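Local coordinates for protein putative transcriptional regulator, IclR family (Arthrobacter aurescens, PDB 3OBF) that probably acts as a DNA-binding transcription factor of the IclR family; this chain is its C-terminal domain, the part that usually senses effectors in such regulators, at residues V66-A69 with S70-E73; R77-R81 with S82-T86; Y98-R101 with L102-M106; P142-K145 with F146-S149. All coordinates share one frame; numbering follows the deposited sequence.

Contact 1. Residues V66-A69 with S70-E73; sequences VFLA and SENE
The flat carbonyl group of Phe67 takes two donors from Ser70 in different directions: the hydroxyl OG lies in the carbonyl plane, whereas the backbone N stands above it, 60° out of the plane. The hydroxyl bond is short, 2.6 Å from Ser70 OG to Phe67 O, and the amide bond from Ser70 N to Phe67 O measures 2.9 Å. Both can come from one residue because OG sits between the backbone N and the carbonyl carbon of Ser70 (chi1 78°), a position that turns it back toward the helix. Leu68 O is the next acceptor. Glu71 N reaches it at 3.1 Å, also from above the carbonyl plane, and a water donates to it at 2.7 Å. The same water donates to Glu71 O at 2.8 Å and so bridges the carbonyls of Leu68 and Glu71 across the turn. The side chains add a looser touch, Leu68 CD2 lying 4.2 Å from Glu71 CG. Glu71 OE2 turns elsewhere, to Trp29 NE1, and the Trp29 ring also meets that of Phe67 with the planes about 20° apart. Beyond the turn, Asn72 OD1 accepts from Asp74 N and caps the start of helix 73-82. Near the C-terminal end of helix 62-69, then, backbone carbonyls are satisfied by amides three residues on, a serine hydroxyl and a water, which lets the chain bend away without abandoning those oxygens.

Contact 2. Residues R77-R81 with S82-T86; sequences RQLLR and SGSIT
The glycine-terminated end of helix 73-82 is closed by Gly83 N, which donates to Leu80 O at 3.1 Å. Gly83 has a positive phi (85°), at which a side chain would press on the carbonyl oxygen of Ser82. One residue earlier, Ser82 N still makes the regular helical bond to Gln78 O. The chain then folds back, and Ile85 N returns to Leu79 O at 3.1 Å in a nearly straight bond (N-H...O 171°), though from above the carbonyl plane. A water donates to both Leu80 O at 2.6 Å and Ile85 O at 2.7 Å, spanning the same reversal. Within the turn, the hydroxyls Ser82 OG and Ser84 OG are hydrogen-bonded at 3.0 Å, either being a possible donor. Ile85 points toward the helix with its branches divided: CG1 lies 4.0 Å from Leu79 CB, while CG2, anti to the Ile85 backbone N, comes to 3.9 Å from Leu80 CD2. Leu79 CD2 meets Ser84 CB more closely, at 3.5 Å. Val64 and Leu68 of helix 62-69 pack on Ile85 as well, and Thr86 pairs through its backbone with Asn57 and Ala59. Polar and apolar forces therefore act together here: amides and a water occupy carbonyls at the helix end, while Ile85 is held against the two leucines by burial of its hydrocarbon branches.

Contact 3. Residues Y98-R101 with L102-M106; sequences YLLR and LKESM
Leu102 lies obliquely against the ring of Tyr98, its CD2 methyl 3.7 Å from Tyr98 CZ and its CD1 methyl 3.8 Å from Tyr98 CE2. The ring reaches this position, one turn along the helix, because Tyr98 CG stands anti to the backbone N (chi1 -179°), beside the carbonyl carbon. Beneath the side chains, Leu102 N donates to Tyr98 O at 3.0 Å. On a more exposed side, Leu100 CD1 rests 3.9 Å from Glu104 CG, above the bond from Glu104 N to Leu100 O, which at 2.9 Å runs nearly along the C=O axis. Farther on, Leu102 O accepts from Ser105 OG at 2.5 Å and Met106 N at 3.2 Å (residue 106 is a selenomethionine), with Ser105 N adding a weak bond. The second shell fixes the long side chains: Tyr98 OH bonds to Ala59 O, and Arg101 reaches Gln65, Val112 O and Glu116. A valine in place of Tyr98 would probably open a gap beside the Leu102 methyls and leave Ala59 O without its hydroxyl partner. Leu99, at a longer 4.3 Å from its CD2 to Leu102 CD1, faces Val76 of helix 73-82. Helix 92-108 thus packs on several neighbours: Tyr98 and Leu102 touch Gln65 of helix 62-69, Tyr98 also meets Leu80 of helix 73-82, and Met106 lies on Pro127 and Tyr129 of strand 121-129.

Contact 4. Residues P142-K145 with F146-S149; sequences PAPK and FRVS
Val148 N donates to Lys145 O at 3.0 Å, with an N-H...O angle of 162°, and approaches from above the carbonyl plane. The guanidinium of Arg147 has its strong partners outside the turn: NH2 forms a salt bridge with Glu22 and NH1 bonds to His44 O. A weak bond runs from Arg147 N to Pro144 O at 3.3 Å. The two i to i+3 backbone bonds, from Arg147 N and Val148 N, mark a short 3-10 turn that carries the chain from the end of strand 135-144 toward helix 150-170, where Ser149 is the N-cap and its OG bonds weakly to Thr152 N. Pro144 packs over one face of the Arg147 guanidinium, its CG 3.5 Å above the plane and over the centre, with Pro144 CD also 3.5 Å from Arg147 NH2. The Arg147 chain attains this from a first torsion of 53°, which sets CG between the backbone N and carbonyl carbon, and then runs extended to NE. Were Arg147 replaced by alanine, Glu22 would probably be left without its cationic mate, and the Pro144 ring without the guanidinium against it. Phe146 meets the same proline obliquely, CE2 lying 3.4 Å from Pro144 CB. Farther in, Val148 CG2 touches Ala143 CB at 3.7 Å, and Val148 also packs on Val122 of strand 121-129, while the Lys145 amine makes a cation-pi contact with Phe114.

How the contacts relate
The four contacts follow one another along the chain in numerical order, all within the IclR C-terminal domain. Contacts 1, 2 and 3 belong to the consecutive helices 62-69, 73-82 and 92-108 and touch one another. Leu68 CD2 lies 3.7 Å from Leu79 CD1. A salt bridge joins Glu73 OE1 to Lys103 NZ at 3.0 Å. Contacts 1 and 3 have centres about 9 Å apart, contacts 2 and 3 about 16 Å. Contact 4 stands apart, its centre about 26 Å from that of contact 1, on the opposite side of the chain's centre. The helical cluster packs on the six-stranded antiparallel sheet through Val66, while contact 4 marks where strand 135-144 of that sheet ends, within one GAF-like domain.

Contact 1. Residues V66-A69 with S70-E73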
loop_
_atom_site.group_PDB
_atom_site.type_symbol
_atom_site.label_atom_id
_atom_site.label_comp_id
_atom_site.label_asym_id
_atom_site.label_seq_id
_atom_site.Cartn_x
_atom_site.Cartn_y
_atom_site.Cartn_z
ATOM N N VAL A 66 -0.131 -4.168 -3.330
ATOM C CA VAL A 66 1.169 -4.582 -2.762
ATOM C C VAL A 66 1.069 -5.991 -2.145
ATOM O O VAL A 66 1.877 -6.881 -2.459
ATOM C CB VAL A 66 1.619 -3.555 -1.719
ATOM C CG1 VAL A 66 2.764 -4.064 -0.882
ATOM C CG2 VAL A 66 1.989 -2.287 -2.409
ATOM N N PHE A 67 0.074 -6.201 -1.284
ATOM C CA PHE A 67 -0.085 -7.518 -0.696
ATOM C C PHE A 67 -0.442 -8.624 -1.696
ATOM O O PHE A 67 0.043 -9.743 -1.588
ATOM C CB PHE A 67 -1.099 -7.495 0.458
ATOM C CG PHE A 67 -0.630 -6.721 1.631
ATOM C CD1 PHE A 67 0.556 -7.071 2.284
ATOM C CD2 PHE A 67 -1.357 -5.631 2.089
ATOM C CE1 PHE A 67 1.020 -6.345 3.385
ATOM C CE2 PHE A 67 -0.898 -4.896 3.211
ATOM C CZ PHE A 67 0.287 -5.269 3.862
ATOM N N LEU A 68 -1.294 -8.338 -2.660
ATOM C CA LEU A 68 -1.632 -9.365 -3.637
ATOM C C LEU A 68 -0.423 -9.762 -4.519
ATOM O O LEU A 68 -0.363 -10.883 -5.028
ATOM C CB LEU A 68 -2.841 -8.927 -4.457
ATOM C CG LEU A 68 -4.186 -8.879 -3.709
ATOM C CD1 LEU A 68 -5.293 -8.425 -4.649
ATOM C CD2 LEU A 68 -4.552 -10.223 -3.152
ATOM N N ALA A 69 0.541 -8.854 -4.686
ATOM C CA ALA A 69 1.819 -9.208 -5.318
ATOM C C ALA A 69 2.569 -10.307 -4.560
ATOM O O ALA A 69 3.342 -11.057 -5.152
ATOM C CB ALA A 69 2.708 -7.966 -5.514
ATOM N N SER A 70 2.313 -10.434 -3.261
ATOM C CA SER A 70 2.946 -11.496 -2.471
ATOM C C SER A 70 2.214 -12.835 -2.558
ATOM O O SER A 70 2.759 -13.849 -2.118
ATOM C CB SER A 70 3.065 -11.107 -0.992
ATOM O OG SER A 70 1.808 -11.256 -0.338
ATOM N N GLU A 71 0.995 -12.843 -3.105
ATOM C CA GLU A 71 0.218 -14.076 -3.243
ATOM C C GLU A 71 0.538 -14.848 -4.538
ATOM O O GLU A 71 1.069 -14.327 -5.516
ATOM C CB GLU A 71 -1.300 -13.794 -3.189
ATOM C CG GLU A 71 -1.819 -13.139 -1.889
ATOM C CD GLU A 71 -1.880 -14.086 -0.668
ATOM O OE1 GLU A 71 -1.609 -15.305 -0.803
ATOM O OE2 GLU A 71 -2.218 -13.607 0.442
ATOM N N ASN A 72 0.195 -16.113 -4.525
ATOM C CA ASN A 72 0.225 -16.907 -5.714
ATOM C C ASN A 72 -0.864 -16.368 -6.695
ATOM O O ASN A 72 -1.931 -15.915 -6.257
ATOM C CB ASN A 72 -0.035 -18.351 -5.260
ATOM C CG ASN A 72 -0.184 -19.272 -6.373
ATOM O OD1 ASN A 72 -1.264 -19.369 -6.951
ATOM N ND2 ASN A 72 0.880 -19.996 -6.696
ATOM N N GLU A 73 -0.558 -16.370 -8.001
ATOM C CA GLU A 73 -1.488 -15.900 -9.055
ATOM C C GLU A 73 -2.880 -16.471 -8.899
ATOM O O GLU A 73 -3.867 -15.748 -8.951
ATOM C CB GLU A 73 -0.975 -16.234 -10.463
ATOM C CG GLU A 73 -0.209 -15.072 -11.124
ATOM C CD GLU A 73 0.262 -15.340 -12.565
ATOM O OE1 GLU A 73 1.240 -14.659 -12.982
ATOM O OE2 GLU A 73 -0.320 -16.213 -13.269
HETATM O O HOH W 1 0.350 -12.322 -7.259
#

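Contact 2. Residues R77-R81 with S82-T86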
loop_
_atom_site.group_PDB
_atom_site.type_symbol
_atom_site.label_atom_id
_atom_site.label_comp_id
_atom_site.label_asym_id
_atom_site.label_seq_id
_atom_site.Cartn_x
_atom_site.Cartn_y
_atom_site.Cartn_z
ATOM N N ARG A 77 -6.518 -14.829 -8.380
ATOM C CA ARG A 77 -7.692 -15.163 -9.201
ATOM C C ARG A 77 -8.913 -15.549 -8.354
ATOM O O ARG A 77 -10.031 -15.065 -8.572
ATOM C CB ARG A 77 -7.380 -16.305 -10.184
ATOM C CG ARG A 77 -6.473 -15.901 -11.337
ATOM C CD ARG A 77 -6.226 -17.068 -12.385
ATOM N NE ARG A 77 -5.083 -16.697 -13.231
ATOM C CZ ARG A 77 -3.891 -17.316 -13.239
ATOM N NH1 ARG A 77 -3.669 -18.403 -12.484
ATOM N NH2 ARG A 77 -2.911 -16.866 -14.030
ATOM N N GLN A 78 -8.689 -16.419 -7.386
ATOM C CA GLN A 78 -9.746 -16.862 -6.511
ATOM C C GLN A 78 -10.355 -15.725 -5.694
ATOM O O GLN A 78 -11.571 -15.638 -5.583
ATOM C CB GLN A 78 -9.224 -17.983 -5.621
ATOM C CG GLN A 78 -8.823 -19.206 -6.460
ATOM C CD GLN A 78 -7.918 -20.186 -5.735
ATOM O OE1 GLN A 78 -7.344 -19.878 -4.680
ATOM N NE2 GLN A 78 -7.772 -21.388 -6.314
ATOM N N LEU A 79 -9.517 -14.863 -5.128
ATOM C CA LEU A 79 -9.974 -13.683 -4.394
ATOM C C LEU A 79 -10.785 -12.720 -5.266
ATOM O O LEU A 79 -11.772 -12.135 -4.818
ATOM C CB LEU A 79 -8.778 -12.940 -3.763
ATOM C CG LEU A 79 -8.189 -13.589 -2.507
ATOM C CD1 LEU A 79 -6.850 -12.964 -2.168
ATOM C CD2 LEU A 79 -9.162 -13.450 -1.317
ATOM N N LEU A 80 -10.403 -12.545 -6.515
ATOM C CA LEU A 80 -11.197 -11.645 -7.358
ATOM C C LEU A 80 -12.539 -12.270 -7.773
ATOM O O LEU A 80 -13.577 -11.636 -7.622
ATOM C CB LEU A 80 -10.392 -11.172 -8.564
ATOM C CG LEU A 80 -9.155 -10.312 -8.249
ATOM C CD1 LEU A 80 -8.234 -10.215 -9.455
ATOM C CD2 LEU A 80 -9.579 -8.925 -7.803
ATOM N N ARG A 81 -12.524 -13.515 -8.256
ATOM C CA ARG A 81 -13.744 -14.179 -8.739
ATOM C C ARG A 81 -14.716 -14.523 -7.602
ATOM O O ARG A 81 -15.913 -14.681 -7.845
ATOM C CB ARG A 81 -13.424 -15.467 -9.523
ATOM C CG ARG A 81 -12.415 -15.335 -10.644
ATOM C CD ARG A 81 -13.060 -14.771 -11.887
ATOM N NE ARG A 81 -12.112 -14.493 -12.978
ATOM C CZ ARG A 81 -11.959 -15.262 -14.059
ATOM N NH1 ARG A 81 -12.680 -16.370 -14.208
ATOM N NH2 ARG A 81 -11.092 -14.922 -15.005
ATOM N N SER A 82 -14.194 -14.670 -6.381
ATOM C CA SER A 82 -15.051 -14.858 -5.219
ATOM C C SER A 82 -15.689 -13.560 -4.736
ATOM O O SER A 82 -16.619 -13.604 -3.957
ATOM C CB SER A 82 -14.280 -15.475 -4.042
ATOM O OG SER A 82 -13.452 -14.497 -3.422
ATOM N N GLY A 83 -15.148 -12.405 -5.123
ATOM C CA GLY A 83 -15.655 -11.150 -4.620
ATOM C C GLY A 83 -15.052 -10.770 -3.277
ATOM O O GLY A 83 -15.387 -9.723 -2.735
ATOM N N SER A 84 -14.150 -11.579 -2.731
ATOM C CA SER A 84 -13.469 -11.161 -1.487
ATOM C C SER A 84 -12.724 -9.858 -1.681
ATOM O O SER A 84 -12.763 -8.990 -0.830
ATOM C CB SER A 84 -12.469 -12.216 -0.999
ATOM O OG SER A 84 -13.183 -13.369 -0.681
ATOM N N ILE A 85 -11.992 -9.767 -2.781
ATOM C CA ILE A 85 -11.348 -8.516 -3.187
ATOM C C ILE A 85 -12.164 -8.004 -4.384
ATOM O O ILE A 85 -12.431 -8.780 -5.285
ATOM C CB ILE A 85 -9.865 -8.753 -3.550
ATOM C CG1 ILE A 85 -9.068 -9.229 -2.314
ATOM C CG2 ILE A 85 -9.243 -7.533 -4.133
ATOM C CD1 ILE A 85 -8.959 -8.224 -1.187
ATOM N N THR A 86 -12.606 -6.737 -4.357
ATOM C CA THR A 86 -13.529 -6.243 -5.382
ATOM C C THR A 86 -12.798 -5.513 -6.491
ATOM O O THR A 86 -11.823 -4.767 -6.256
ATOM C CB THR A 86 -14.682 -5.362 -4.823
ATOM O OG1 THR A 86 -14.137 -4.167 -4.277
ATOM C CG2 THR A 86 -15.512 -6.119 -3.743
HETATM O O HOH W 2 -13.884 -9.036 -7.515
#

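Contact 3. Residues Y98-R101 with L102-M106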
loop_
_atom_site.group_PDB
_atom_site.type_symbol
_atom_site.label_atom_id
_atom_site.label_comp_id
_atom_site.label_asym_id
_atom_site.label_seq_id
_atom_site.Cartn_x
_atom_site.Cartn_y
_atom_site.Cartn_z
ATOM N N TYR A 98 -4.630 -6.968 -14.354
ATOM C CA TYR A 98 -4.440 -6.669 -12.936
ATOM C C TYR A 98 -3.195 -7.365 -12.404
ATOM O O TYR A 98 -2.430 -6.782 -11.655
ATOM C CB TYR A 98 -5.669 -7.045 -12.104
ATOM C CG TYR A 98 -5.488 -6.711 -10.639
ATOM C CD1 TYR A 98 -5.685 -5.406 -10.161
ATOM C CD2 TYR A 98 -5.102 -7.689 -9.731
ATOM C CE1 TYR A 98 -5.511 -5.102 -8.818
ATOM C CE2 TYR A 98 -4.922 -7.391 -8.384
ATOM C CZ TYR A 98 -5.122 -6.103 -7.941
ATOM O OH TYR A 98 -4.959 -5.836 -6.617
ATOM N N LEU A 99 -2.997 -8.608 -12.832
ATOM C CA LEU A 99 -1.815 -9.390 -12.470
ATOM C C LEU A 99 -0.521 -8.750 -12.977
ATOM O O LEU A 99 0.487 -8.780 -12.269
ATOM C CB LEU A 99 -1.923 -10.839 -12.989
ATOM C CG LEU A 99 -2.863 -11.758 -12.187
ATOM C CD1 LEU A 99 -3.138 -13.140 -12.872
ATOM C CD2 LEU A 99 -2.368 -11.978 -10.777
ATOM N N LEU A 100 -0.555 -8.199 -14.195
ATOM C CA LEU A 100 0.594 -7.483 -14.763
ATOM C C LEU A 100 0.827 -6.207 -13.981
ATOM O O LEU A 100 1.971 -5.856 -13.680
ATOM C CB LEU A 100 0.374 -7.161 -16.248
ATOM C CG LEU A 100 1.376 -6.291 -17.037
ATOM C CD1 LEU A 100 2.852 -6.707 -16.842
ATOM C CD2 LEU A 100 1.056 -6.283 -18.527
ATOM N N ARG A 101 -0.265 -5.538 -13.618
ATOM C CA ARG A 101 -0.192 -4.325 -12.813
ATOM C C ARG A 101 0.509 -4.599 -11.463
ATOM O O ARG A 101 1.252 -3.766 -10.951
ATOM C CB ARG A 101 -1.591 -3.749 -12.637
ATOM C CG ARG A 101 -1.634 -2.307 -12.260
ATOM C CD ARG A 101 -2.964 -1.991 -11.570
ATOM N NE ARG A 101 -2.921 -0.674 -10.929
ATOM C CZ ARG A 101 -3.564 0.413 -11.355
ATOM N NH1 ARG A 101 -4.331 0.364 -12.438
ATOM N NH2 ARG A 101 -3.442 1.545 -10.680
ATOM N N LEU A 102 0.292 -5.790 -10.919
ATOM C CA LEU A 102 0.971 -6.238 -9.714
ATOM C C LEU A 102 2.487 -6.360 -9.939
ATOM O O LEU A 102 3.284 -5.764 -9.203
ATOM C CB LEU A 102 0.359 -7.557 -9.193
ATOM C CG LEU A 102 -1.116 -7.533 -8.764
ATOM C CD1 LEU A 102 -1.448 -8.807 -8.048
ATOM C CD2 LEU A 102 -1.466 -6.287 -7.886
ATOM N N LYS A 103 2.877 -7.084 -10.977
ATOM C CA LYS A 103 4.299 -7.257 -11.282
ATOM C C LYS A 103 4.977 -5.912 -11.540
ATOM O O LYS A 103 6.100 -5.694 -11.091
ATOM C CB LYS A 103 4.517 -8.202 -12.474
ATOM C CG LYS A 103 4.462 -9.707 -12.111
ATOM C CD LYS A 103 4.374 -10.575 -13.386
ATOM C CE LYS A 103 3.819 -11.955 -13.074
ATOM N NZ LYS A 103 2.853 -12.346 -14.123
ATOM N N GLU A 104 4.293 -5.011 -12.245
ATOM C CA GLU A 104 4.865 -3.695 -12.524
ATOM C C GLU A 104 5.117 -2.902 -11.247
ATOM O O GLU A 104 6.076 -2.140 -11.156
ATOM C CB GLU A 104 3.999 -2.919 -13.512
ATOM C CG GLU A 104 4.061 -3.559 -14.926
ATOM C CD GLU A 104 3.234 -2.832 -15.965
ATOM O OE1 GLU A 104 2.185 -2.249 -15.602
ATOM O OE2 GLU A 104 3.644 -2.834 -17.151
ATOM N N SER A 105 4.275 -3.110 -10.247
ATOM C CA SER A 105 4.432 -2.372 -9.019
ATOM C C SER A 105 5.670 -2.852 -8.263
ATOM O O SER A 105 6.386 -2.056 -7.676
ATOM C CB SER A 105 3.161 -2.451 -8.180
ATOM O OG SER A 105 2.967 -3.765 -7.676
HETATM N N MSE A 106 5.942 -4.151 -8.322
HETATM C CA MSE A 106 7.126 -4.728 -7.683
HETATM C C MSE A 106 8.392 -4.195 -8.331
HETATM O O MSE A 106 9.353 -3.849 -7.641
HETATM C CB MSE A 106 7.095 -6.262 -7.752
HETATM C CG MSE A 106 6.057 -6.927 -6.837
HETATM SE SE MSE A 106 6.242 -6.475 -4.896
HETATM C CE MSE A 106 4.893 -4.991 -4.720
#

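Contact 4. Residues P142-K145 with F146-S149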
loop_
_atom_site.group_PDB
_atom_site.type_symbol
_atom_site.label_atom_id
_atom_site.label_comp_id
_atom_site.label_asym_id
_atom_site.label_seq_id
_atom_site.Cartn_x
_atom_site.Cartn_y
_atom_site.Cartn_z
ATOM N N PRO A 142 -1.756 7.747 1.692
ATOM C CA PRO A 142 -2.997 8.208 1.048
ATOM C C PRO A 142 -3.054 9.738 1.003
ATOM O O PRO A 142 -2.501 10.383 1.876
ATOM C CB PRO A 142 -4.069 7.667 1.974
ATOM C CG PRO A 142 -3.357 7.710 3.438
ATOM C CD PRO A 142 -1.870 7.662 3.166
ATOM N N ALA A 143 -3.702 10.322 0.003
ATOM C CA ALA A 143 -3.803 11.787 -0.112
ATOM C C ALA A 143 -5.082 12.196 -0.893
ATOM O O ALA A 143 -5.620 11.387 -1.665
ATOM C CB ALA A 143 -2.551 12.353 -0.783
ATOM N N PRO A 144 -5.587 13.428 -0.677
ATOM C CA PRO A 144 -6.758 13.812 -1.510
ATOM C C PRO A 144 -6.350 14.117 -2.955
ATOM O O PRO A 144 -5.320 14.786 -3.179
ATOM C CB PRO A 144 -7.321 15.058 -0.819
ATOM C CG PRO A 144 -6.295 15.467 0.232
ATOM C CD PRO A 144 -5.385 14.313 0.490
ATOM N N LYS A 145 -7.130 13.597 -3.914
ATOM C CA LYS A 145 -6.814 13.765 -5.330
ATOM C C LYS A 145 -6.649 15.223 -5.751
ATOM O O LYS A 145 -5.744 15.526 -6.517
ATOM C CB LYS A 145 -7.811 13.055 -6.257
ATOM C CG LYS A 145 -7.291 12.923 -7.707
ATOM C CD LYS A 145 -7.874 11.697 -8.431
ATOM C CE LYS A 145 -7.653 11.762 -9.935
ATOM N NZ LYS A 145 -8.833 11.223 -10.716
ATOM N N PHE A 146 -7.489 16.121 -5.227
ATOM C CA PHE A 146 -7.435 17.518 -5.665
ATOM C C PHE A 146 -6.023 18.143 -5.615
ATOM O O PHE A 146 -5.679 18.958 -6.468
ATOM C CB PHE A 146 -8.480 18.405 -4.952
ATOM C CG PHE A 146 -8.185 18.659 -3.497
ATOM C CD1 PHE A 146 -7.270 19.650 -3.113
ATOM C CD2 PHE A 146 -8.830 17.922 -2.502
ATOM C CE1 PHE A 146 -6.984 19.887 -1.764
ATOM C CE2 PHE A 146 -8.555 18.163 -1.156
ATOM C CZ PHE A 146 -7.630 19.144 -0.787
ATOM N N ARG A 147 -5.195 17.746 -4.645
ATOM C CA ARG A 147 -3.910 18.424 -4.486
ATOM C C ARG A 147 -2.740 17.625 -5.012
ATOM O O ARG A 147 -1.594 18.053 -4.915
ATOM C CB ARG A 147 -3.680 18.904 -3.037
ATOM C CG ARG A 147 -3.840 17.865 -1.928
ATOM C CD ARG A 147 -3.303 18.437 -0.604
ATOM N NE ARG A 147 -3.155 17.419 0.447
ATOM C CZ ARG A 147 -3.764 17.469 1.631
ATOM N NH1 ARG A 147 -4.563 18.501 1.924
ATOM N NH2 ARG A 147 -3.575 16.492 2.525
ATOM N N VAL A 148 -3.036 16.473 -5.587
ATOM C CA VAL A 148 -1.997 15.561 -6.055
ATOM C C VAL A 148 -2.193 15.309 -7.528
ATOM O O VAL A 148 -3.201 14.742 -7.944
ATOM C CB VAL A 148 -1.993 14.175 -5.309
ATOM C CG1 VAL A 148 -0.873 13.302 -5.831
ATOM C CG2 VAL A 148 -1.836 14.345 -3.804
ATOM N N SER A 149 -1.218 15.750 -8.303
ATOM C CA SER A 149 -1.168 15.510 -9.719
ATOM C C SER A 149 -0.344 14.251 -9.920
ATOM O O SER A 149 0.282 13.732 -8.964
ATOM C CB SER A 149 -0.456 16.689 -10.396
ATOM O OG SER A 149 0.892 16.741 -9.962
#